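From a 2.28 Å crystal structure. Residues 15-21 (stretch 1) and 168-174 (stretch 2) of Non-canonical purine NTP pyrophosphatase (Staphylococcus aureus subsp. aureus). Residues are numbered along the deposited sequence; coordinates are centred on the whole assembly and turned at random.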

# COMPACT_ATOMS: atom_id res chain seq x y z
N ASN A 15 -11.23 -15.49 -7.03
CA ASN A 15 -10.38 -15.36 -8.20
C ASN A 15 -9.20 -14.43 -7.97
O ASN A 15 -8.08 -14.76 -8.32
CB ASN A 15 -11.20 -14.90 -9.40
CG ASN A 15 -12.30 -15.88 -9.78
OD1 ASN A 15 -12.15 -17.10 -9.57
ND2 ASN A 15 -13.41 -15.37 -10.31
N ASP A 16 -9.45 -13.27 -7.37
CA ASP A 16 -8.37 -12.32 -7.09
C ASP A 16 -7.38 -12.94 -6.15
O ASP A 16 -6.18 -12.74 -6.28
CB ASP A 16 -8.89 -11.06 -6.40
CG ASP A 16 -9.58 -10.11 -7.34
OD1 ASP A 16 -9.70 -10.43 -8.54
OD2 ASP A 16 -10.02 -9.04 -6.86
N PHE A 17 -7.89 -13.67 -5.17
CA PHE A 17 -7.02 -14.24 -4.17
C PHE A 17 -6.12 -15.30 -4.78
O PHE A 17 -4.99 -15.49 -4.33
CB PHE A 17 -7.82 -14.81 -3.00
CG PHE A 17 -8.28 -13.76 -2.02
CD1 PHE A 17 -7.35 -13.00 -1.32
CD2 PHE A 17 -9.63 -13.51 -1.82
CE1 PHE A 17 -7.77 -12.01 -0.42
CE2 PHE A 17 -10.05 -12.53 -0.93
CZ PHE A 17 -9.12 -11.78 -0.22
N LYS A 18 -6.62 -15.98 -5.81
CA LYS A 18 -5.83 -17.02 -6.46
C LYS A 18 -4.64 -16.41 -7.21
O LYS A 18 -3.54 -16.95 -7.16
CB LYS A 18 -6.69 -17.90 -7.39
CG LYS A 18 -7.53 -18.92 -6.61
CD LYS A 18 -8.42 -19.77 -7.51
CE LYS A 18 -9.42 -18.92 -8.25
NZ LYS A 18 -10.38 -19.71 -9.08
N VAL A 19 -4.88 -15.27 -7.86
CA VAL A 19 -3.82 -14.48 -8.49
C VAL A 19 -2.76 -14.04 -7.47
O VAL A 19 -1.56 -14.16 -7.72
CB VAL A 19 -4.38 -13.23 -9.17
CG1 VAL A 19 -3.23 -12.34 -9.71
CG2 VAL A 19 -5.35 -13.63 -10.28
N ILE A 20 -3.22 -13.57 -6.32
CA ILE A 20 -2.36 -13.00 -5.28
C ILE A 20 -1.62 -14.04 -4.43
O ILE A 20 -0.59 -13.73 -3.84
CB ILE A 20 -3.22 -12.08 -4.36
CG1 ILE A 20 -3.53 -10.77 -5.07
CG2 ILE A 20 -2.51 -11.74 -3.07
CD1 ILE A 20 -4.74 -10.07 -4.45
N PHE A 21 -2.13 -15.27 -4.37
CA PHE A 21 -1.42 -16.36 -3.69
C PHE A 21 -1.11 -17.48 -4.67
O PHE A 21 -1.71 -18.55 -4.56
CB PHE A 21 -2.29 -16.98 -2.61
CG PHE A 21 -2.58 -16.09 -1.42
CD1 PHE A 21 -1.60 -15.82 -0.47
CD2 PHE A 21 -3.85 -15.59 -1.21
CE1 PHE A 21 -1.88 -15.03 0.64
CE2 PHE A 21 -4.13 -14.80 -0.10
CZ PHE A 21 -3.16 -14.53 0.83
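Stretch 2, residues 168-174: SKEQKGQ

The strongest link between the two stretches is a salt bridge: Lys172 NZ donates a hydrogen bond to Asp16 OD2 at 3.0 Å. The lysine reaches it with all four side-chain torsions in the t well, an extended chain whose long aliphatic stem lets a buried residue carry its charge to a carboxylate. Asp16, in the m rotamer, has a CA-to-CB bond that points sideways, yet its end comes nearer to the partner. Both Lys172 NZ and Asp16 OD2 also form hydrogen bonds elsewhere in the structure, so the pair belongs to a wider polar network.

Stretch 2 begins with Ser168 at the N-cap, where Gln171 N donates to Ser168 OG at 3.0 Å; in return, Ser168 N donates to Gln171 OE1 at 3.1 Å. A serine suits this place because its short hydroxyl can satisfy an amide at the helix start that has no preceding turn to bond to. Beside the cap, Lys169 NZ and Glu170 OE2 form a salt bridge of 2.6 Å within the stretch.

From Lys169 onward the backbone is helical, and it crosses the helix of residues 15-20 at -79°, nearly perpendicular, with the axes 9.3 Å apart at closest approach. The backbones come near at Ile20 and Gly173, whose CA atoms are 6.0 Å apart. Glycine suits this crossing: an ideal CB on Gly173 would lie 2.9 Å from Val19 CG1, a clash. Without it, Val19 CG1 rests 4.4 Å from Gly173 CA, 4.2 Å from Glu170 CA and 3.8 Å from Lys169 O. Val19, compact and beta-branched, points toward stretch 2, and its CG2 meets Lys169 CD at 3.9 Å, methyl against methylene. Ile20 completes the packing, its CG1 lying 4.1 Å from Gly173 O.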

# COMPACT_ATOMS: atom_id res chain seq x y z
N SER A 168 -5.85 -6.74 -16.85
CA SER A 168 -5.77 -8.20 -16.81
C SER A 168 -5.84 -8.63 -15.36
O SER A 168 -5.57 -7.82 -14.47
CB SER A 168 -4.46 -8.68 -17.43
OG SER A 168 -3.35 -8.35 -16.59
N LYS A 169 -6.17 -9.89 -15.11
CA LYS A 169 -6.22 -10.35 -13.73
C LYS A 169 -4.87 -10.15 -13.07
O LYS A 169 -4.81 -9.74 -11.91
CB LYS A 169 -6.74 -11.80 -13.62
CG LYS A 169 -5.82 -12.90 -14.19
CD LYS A 169 -6.48 -14.29 -14.00
CE LYS A 169 -5.51 -15.42 -14.30
NZ LYS A 169 -5.01 -15.39 -15.69
N GLU A 170 -3.79 -10.34 -13.82
CA GLU A 170 -2.44 -10.18 -13.28
C GLU A 170 -2.14 -8.74 -12.88
O GLU A 170 -1.61 -8.49 -11.80
CB GLU A 170 -1.37 -10.67 -14.27
CG GLU A 170 -1.40 -12.18 -14.55
CD GLU A 170 -2.61 -12.61 -15.39
OE1 GLU A 170 -3.30 -11.72 -15.95
OE2 GLU A 170 -2.89 -13.83 -15.47
N GLN A 171 -2.46 -7.80 -13.75
CA GLN A 171 -2.23 -6.39 -13.44
C GLN A 171 -3.07 -5.88 -12.25
O GLN A 171 -2.56 -5.14 -11.41
CB GLN A 171 -2.53 -5.54 -14.68
CG GLN A 171 -1.65 -5.84 -15.91
CD GLN A 171 -2.22 -5.21 -17.17
OE1 GLN A 171 -3.40 -4.83 -17.21
NE2 GLN A 171 -1.39 -5.10 -18.20
N LYS A 172 -4.35 -6.26 -12.19
CA LYS A 172 -5.22 -5.88 -11.07
C LYS A 172 -4.56 -6.33 -9.77
O LYS A 172 -4.45 -5.56 -8.82
CB LYS A 172 -6.63 -6.51 -11.20
CG LYS A 172 -7.69 -5.91 -10.28
CD LYS A 172 -8.96 -6.78 -10.18
CE LYS A 172 -9.87 -6.33 -9.01
NZ LYS A 172 -11.17 -7.09 -8.82
N GLY A 173 -4.06 -7.57 -9.77
CA GLY A 173 -3.41 -8.12 -8.61
C GLY A 173 -2.14 -7.42 -8.16
O GLY A 173 -1.64 -7.69 -7.07
N GLN A 174 -1.60 -6.54 -8.98
CA GLN A 174 -0.40 -5.80 -8.61
C GLN A 174 -0.77 -4.53 -7.84
O GLN A 174 0.05 -3.99 -7.10
CB GLN A 174 0.38 -5.39 -9.86
CG GLN A 174 0.99 -6.55 -10.66
CD GLN A 174 1.99 -7.36 -9.85
OE1 GLN A 174 3.14 -6.95 -9.66
NE2 GLN A 174 1.54 -8.51 -9.35